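Long-range contacts in SusD-like carbohydrate binding protein (Bacteroides vulgatus, PDB 3LEW), which probably binds carbohydrate nutrients at the bacterial outer membrane, as a member of the SusD family: residues Y242-N247 with K328-R332; R325-F329 with E401-E405. All coordinates share one frame. Numbering follows the deposited sequence.

Interaction 1. Residues Y242-N247 with K328-R332; sequences YKAGFN and KFRFR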
loop_
_atom_site.group_PDB
_atom_site.type_symbol
_atom_site.label_atom_id
_atom_site.label_comp_id
_atom_site.label_asym_id
_atom_site.label_seq_id
_atom_site.Cartn_x
_atom_site.Cartn_y
_atom_site.Cartn_z
ATOM N N TYR A 242 17.095 4.694 7.239
ATOM C CA TYR A 242 15.897 3.967 7.731
ATOM C C TYR A 242 15.290 4.608 8.999
ATOM O O TYR A 242 14.061 4.579 9.214
ATOM C CB TYR A 242 16.250 2.505 8.019
ATOM C CG TYR A 242 15.112 1.527 7.847
ATOM C CD1 TYR A 242 14.195 1.309 8.852
ATOM C CD2 TYR A 242 14.939 0.835 6.643
ATOM C CE1 TYR A 242 13.134 0.410 8.674
ATOM C CE2 TYR A 242 13.875 -0.059 6.474
ATOM C CZ TYR A 242 13.001 -0.275 7.496
ATOM O OH TYR A 242 11.956 -1.164 7.356
ATOM N N LYS A 243 16.153 5.190 9.834
ATOM C CA LYS A 243 15.738 5.848 11.060
ATOM C C LYS A 243 15.379 7.326 10.903
ATOM O O LYS A 243 15.043 7.987 11.883
ATOM C CB LYS A 243 16.826 5.694 12.111
ATOM C CG LYS A 243 16.929 4.274 12.664
ATOM C CD LYS A 243 18.004 4.135 13.724
ATOM C CE LYS A 243 18.006 2.720 14.364
ATOM N NZ LYS A 243 19.200 2.533 15.230
ATOM N N ALA A 244 15.438 7.849 9.678
ATOM C CA ALA A 244 15.225 9.267 9.424
ATOM C C ALA A 244 13.774 9.707 9.319
ATOM O O ALA A 244 13.519 10.891 9.109
ATOM C CB ALA A 244 15.991 9.697 8.125
ATOM N N GLY A 245 12.814 8.793 9.459
ATOM C CA GLY A 245 11.402 9.171 9.605
ATOM C C GLY A 245 10.487 8.816 8.434
ATOM O O GLY A 245 9.301 9.136 8.465
ATOM N N PHE A 246 11.015 8.161 7.376
ATOM C CA PHE A 246 10.172 7.708 6.227
ATOM C C PHE A 246 9.276 8.842 5.671
ATOM O O PHE A 246 8.105 8.633 5.347
ATOM C CB PHE A 246 9.365 6.445 6.593
ATOM C CG PHE A 246 10.085 5.152 6.267
ATOM C CD1 PHE A 246 11.139 4.744 7.035
ATOM C CD2 PHE A 246 9.690 4.363 5.199
ATOM C CE1 PHE A 246 11.846 3.580 6.731
ATOM C CE2 PHE A 246 10.405 3.185 4.898
ATOM C CZ PHE A 246 11.459 2.813 5.680
ATOM N N ASN A 247 9.879 10.013 5.498
ATOM C CA ASN A 247 9.141 11.260 5.275
ATOM C C ASN A 247 9.708 12.177 4.173
ATOM O O ASN A 247 9.283 13.314 4.063
ATOM C CB ASN A 247 9.015 11.999 6.569
ATOM C CG ASN A 247 10.378 12.413 7.128
ATOM O OD1 ASN A 247 11.352 12.539 6.354
ATOM N ND2 ASN A 247 10.481 12.609 8.461
ATOM N N LYS A 328 9.308 4.497 12.983
ATOM C CA LYS A 328 9.505 4.437 11.512
ATOM C C LYS A 328 9.037 5.698 10.778
ATOM O O LYS A 328 9.810 6.297 10.013
ATOM C CB LYS A 328 8.795 3.200 10.942
ATOM C CG LYS A 328 9.032 2.932 9.477
ATOM C CD LYS A 328 8.465 1.587 9.069
ATOM C CE LYS A 328 8.637 1.352 7.600
ATOM N NZ LYS A 328 8.154 0.020 7.132
ATOM N N PHE A 329 7.779 6.087 11.006
ATOM C CA PHE A 329 7.169 7.231 10.324
ATOM C C PHE A 329 7.111 8.417 11.291
ATOM O O PHE A 329 6.544 8.306 12.399
ATOM C CB PHE A 329 5.760 6.936 9.879
ATOM C CG PHE A 329 5.663 5.875 8.855
ATOM C CD1 PHE A 329 5.794 6.186 7.532
ATOM C CD2 PHE A 329 5.406 4.561 9.229
ATOM C CE1 PHE A 329 5.697 5.201 6.545
ATOM C CE2 PHE A 329 5.279 3.574 8.276
ATOM C CZ PHE A 329 5.433 3.914 6.909
ATOM N N ARG A 330 7.756 9.517 10.905
ATOM C CA ARG A 330 7.638 10.763 11.630
ATOM C C ARG A 330 7.441 11.938 10.716
ATOM O O ARG A 330 7.977 11.957 9.661
ATOM C CB ARG A 330 8.871 11.010 12.490
ATOM C CG ARG A 330 9.197 9.859 13.400
ATOM C CD ARG A 330 10.377 10.140 14.334
ATOM N NE ARG A 330 11.614 10.613 13.709
ATOM C CZ ARG A 330 12.523 9.808 13.141
ATOM N NH1 ARG A 330 12.325 8.483 13.086
ATOM N NH2 ARG A 330 13.623 10.320 12.637
ATOM N N PHE A 331 6.661 12.930 11.144
ATOM C CA PHE A 331 6.583 14.180 10.408
ATOM C C PHE A 331 7.986 14.707 10.111
ATOM O O PHE A 331 8.894 14.664 10.948
ATOM C CB PHE A 331 5.828 15.255 11.230
ATOM C CG PHE A 331 4.314 15.204 11.095
ATOM C CD1 PHE A 331 3.689 15.804 10.018
ATOM C CD2 PHE A 331 3.509 14.576 12.069
ATOM C CE1 PHE A 331 2.321 15.782 9.901
ATOM C CE2 PHE A 331 2.153 14.541 11.936
ATOM C CZ PHE A 331 1.549 15.172 10.870
ATOM N N ARG A 332 8.164 15.208 8.904
ATOM C CA ARG A 332 9.396 15.904 8.527
ATOM C C ARG A 332 9.435 17.291 9.131
ATOM O O ARG A 332 10.429 17.689 9.748
ATOM C CB ARG A 332 9.558 15.950 7.012
ATOM C CG ARG A 332 10.877 16.571 6.600
ATOM C CD ARG A 332 11.046 16.532 5.107
ATOM N NE ARG A 332 10.283 17.610 4.439
ATOM C CZ ARG A 332 9.247 17.431 3.620
ATOM N NH1 ARG A 332 8.779 16.246 3.384
ATOM N NH2 ARG A 332 8.674 18.457 3.031
HETATM O O HOH W 1 12.510 6.199 10.610
HETATM O O HOH W 2 9.793 -1.828 8.781
#
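Two loops run side by side here, nearest at Gly245 and Arg330, whose CA atoms lie 4.6 Å apart, and again at Asn247 and Arg332 (5.7 Å). One backbone hydrogen bond joins them, Arg330 N to Gly245 O at 2.9 Å, and Phe329 CA adds a CA-H...O contact of 3.4 Å to the same Gly245 O. Gly245 leaves the helical conformation after helix 239-242 with positive phi (111°); a CB there would press on the preceding carbonyl and strike Asn247 ND2. Water 1 sits between the loops within hydrogen-bonding reach of Tyr242 O and Lys328 O, and accepts from Gly245 N. The contact thus packs the loop that follows helix 239-242 against the one between strands 321-326 and 341-345, the latter within the SusD family region. Side chains close on backbone carbonyls: the Arg330 guanidinium holds Lys243 O through NH1 (3.0 Å) and NH2 (2.8 Å), with Gly245 CA over its face, Asn247 ND2 donates to Arg330 O (2.9 Å), and Arg332 NH1, also salt-bridged to Asp340, reaches Asn247 O (3.1 Å). Deeper in, the extended Lys328 chain lies over the Phe246 ring, CE 3.8 Å from its centroid and NZ in an off-centre cation-pi contact at 4.9 Å. The Phe246 edge meets the Phe329 face, centroids 5.6 Å apart and planes at 62°. Water 2 links Tyr242 OH to Lys328 NZ, whose ammonium also hydrogen-bonds to Trp403 O and forms a salt bridge with Glu405.

Interaction 2. Residues R325-F329 with E401-E405; sequences RNSKF and ELWGE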
loop_
_atom_site.group_PDB
_atom_site.type_symbol
_atom_site.label_atom_id
_atom_site.label_comp_id
_atom_site.label_asym_id
_atom_site.label_seq_id
_atom_site.Cartn_x
_atom_site.Cartn_y
_atom_site.Cartn_z
ATOM N N ARG A 325 5.163 1.669 20.136
ATOM C CA ARG A 325 5.323 2.623 19.066
ATOM C C ARG A 325 6.359 2.157 18.090
ATOM O O ARG A 325 7.250 1.388 18.423
ATOM C CB ARG A 325 5.793 3.979 19.621
ATOM C CG ARG A 325 5.105 4.475 20.841
ATOM C CD ARG A 325 3.605 4.649 20.653
ATOM N NE ARG A 325 3.015 4.952 21.954
ATOM C CZ ARG A 325 1.806 5.495 22.136
ATOM N NH1 ARG A 325 1.002 5.762 21.116
ATOM N NH2 ARG A 325 1.362 5.680 23.347
ATOM N N ASN A 326 6.220 2.623 16.839
ATOM C CA ASN A 326 7.245 2.487 15.832
ATOM C C ASN A 326 7.762 3.896 15.479
ATOM O O ASN A 326 6.984 4.737 15.063
ATOM C CB ASN A 326 6.668 1.793 14.574
ATOM C CG ASN A 326 7.735 1.192 13.688
ATOM O OD1 ASN A 326 8.942 1.594 13.735
ATOM N ND2 ASN A 326 7.320 0.214 12.864
ATOM N N SER A 327 9.058 4.152 15.689
ATOM C CA SER A 327 9.653 5.418 15.252
ATOM C C SER A 327 9.746 5.524 13.706
ATOM O O SER A 327 10.187 6.563 13.170
ATOM C CB SER A 327 11.013 5.610 15.908
ATOM O OG SER A 327 11.915 4.611 15.474
ATOM N N LYS A 328 9.308 4.497 12.983
ATOM C CA LYS A 328 9.505 4.437 11.512
ATOM C C LYS A 328 9.037 5.698 10.778
ATOM O O LYS A 328 9.810 6.297 10.013
ATOM C CB LYS A 328 8.795 3.200 10.942
ATOM C CG LYS A 328 9.032 2.932 9.477
ATOM C CD LYS A 328 8.465 1.587 9.069
ATOM C CE LYS A 328 8.637 1.352 7.600
ATOM N NZ LYS A 328 8.154 0.020 7.132
ATOM N N PHE A 329 7.779 6.087 11.006
ATOM C CA PHE A 329 7.169 7.231 10.324
ATOM C C PHE A 329 7.111 8.417 11.291
ATOM O O PHE A 329 6.544 8.306 12.399
ATOM C CB PHE A 329 5.760 6.936 9.879
ATOM C CG PHE A 329 5.663 5.875 8.855
ATOM C CD1 PHE A 329 5.794 6.186 7.532
ATOM C CD2 PHE A 329 5.406 4.561 9.229
ATOM C CE1 PHE A 329 5.697 5.201 6.545
ATOM C CE2 PHE A 329 5.279 3.574 8.276
ATOM C CZ PHE A 329 5.433 3.914 6.909
ATOM N N GLU A 401 9.514 -5.728 7.018
ATOM C CA GLU A 401 10.159 -4.633 6.257
ATOM C C GLU A 401 9.178 -3.563 5.811
ATOM O O GLU A 401 9.562 -2.394 5.705
ATOM C CB GLU A 401 10.904 -5.216 5.045
ATOM C CG GLU A 401 11.538 -4.190 4.054
ATOM C CD GLU A 401 12.651 -3.336 4.636
ATOM O OE1 GLU A 401 13.170 -3.658 5.727
ATOM O OE2 GLU A 401 13.030 -2.333 3.981
ATOM N N LEU A 402 7.947 -3.974 5.469
ATOM C CA LEU A 402 6.937 -3.085 4.872
ATOM C C LEU A 402 5.838 -2.620 5.852
ATOM O O LEU A 402 4.808 -2.090 5.428
ATOM C CB LEU A 402 6.288 -3.741 3.639
ATOM C CG LEU A 402 7.298 -4.162 2.566
ATOM C CD1 LEU A 402 6.590 -5.000 1.456
ATOM C CD2 LEU A 402 8.049 -2.968 1.950
ATOM N N TRP A 403 6.069 -2.817 7.134
ATOM C CA TRP A 403 5.107 -2.446 8.181
ATOM C C TRP A 403 4.645 -1.016 7.983
ATOM O O TRP A 403 5.456 -0.095 7.841
ATOM C CB TRP A 403 5.737 -2.589 9.584
ATOM C CG TRP A 403 4.754 -2.334 10.703
ATOM C CD1 TRP A 403 4.036 -3.279 11.397
ATOM C CD2 TRP A 403 4.330 -1.042 11.234
ATOM N NE1 TRP A 403 3.235 -2.661 12.348
ATOM C CE2 TRP A 403 3.399 -1.293 12.249
ATOM C CE3 TRP A 403 4.669 0.287 10.950
ATOM C CZ2 TRP A 403 2.769 -0.265 12.946
ATOM C CZ3 TRP A 403 4.034 1.300 11.661
ATOM C CH2 TRP A 403 3.117 1.004 12.654
ATOM N N GLY A 404 3.340 -0.809 7.967
ATOM C CA GLY A 404 2.833 0.542 7.858
ATOM C C GLY A 404 2.802 1.180 6.467
ATOM O O GLY A 404 2.283 2.283 6.325
ATOM N N GLU A 405 3.326 0.484 5.463
ATOM C CA GLU A 405 3.403 1.029 4.102
ATOM C C GLU A 405 2.267 0.619 3.168
ATOM O O GLU A 405 2.261 1.024 2.013
ATOM C CB GLU A 405 4.749 0.651 3.482
ATOM C CG GLU A 405 5.920 1.349 4.201
ATOM C CD GLU A 405 7.259 0.935 3.647
ATOM O OE1 GLU A 405 7.636 1.373 2.510
ATOM O OE2 GLU A 405 7.929 0.189 4.387
#
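Charge and hydrogen bonding converge on one atom, Lys328 NZ. The all-trans side chain carries it to the turn after helix 387-401, where it donates to Glu401 O (3.1 Å) and to Trp403 O (2.8 Å), and forms a salt bridge with Glu405 OE2 (2.8 Å). Within these segments two carbonyls and a carboxylate thus surround the buried ammonium, which also makes a cation-pi contact with Phe246. The receiving backbone is shaped by a type II beta turn from Leu402 to Glu405, closed by Glu405 N to Leu402 O at 3.0 Å; Gly404 takes positive phi (80°) in it, and a CB there would clash with Phe329 CE2. On the other segment, Asn326 OD1 accepts from Lys328 N (3.0 Å) in an Asx turn that bends the chain just past the strand end. Packing contacts flank the polar centre. Asn326 ND2 lies over a face of the Trp403 indole, 3.3 Å from CE3, while Phe329 CZ approaches Gly404 O (3.6 Å) and Glu405 CG (3.8 Å). Phe329 CE2 and Trp403 CZ3 are 4.3 Å apart, a looser apolar contact. Glu401 and Glu405 also form salt bridges with Arg345 of strand 341-345, and Trp403 NE1 hydrogen-bonds to Asp58 O. The contact therefore ties the end of strand 321-326, a member of the mixed four-stranded sheet, to the turn between helices 387-401 and 408-414, with Val288 of strand 286-288 against Asn326 and Trp403.

Overall arrangement
Interactions 1 and 2 have centres about 9 Å apart, on the same side of the chain's centre, and share Lys328 and Phe329. Along the chain, 242-247 comes first, then the continuous run 325-332 that serves both, then 401-405. The run leaving strand 321-326 is thus held between the loop after helix 239-242 and the turn after helix 387-401. These outer partners also meet directly: Tyr242 OH lies 3.2 Å from Glu401 OE1, a probable hydrogen bond, and Phe246 CE2 packs 3.9 Å from Glu405 OE2. Together they form one mostly buried junction, joining the loops that follow two helices distant in sequence to the end of a sheet strand in this SusD-family protein.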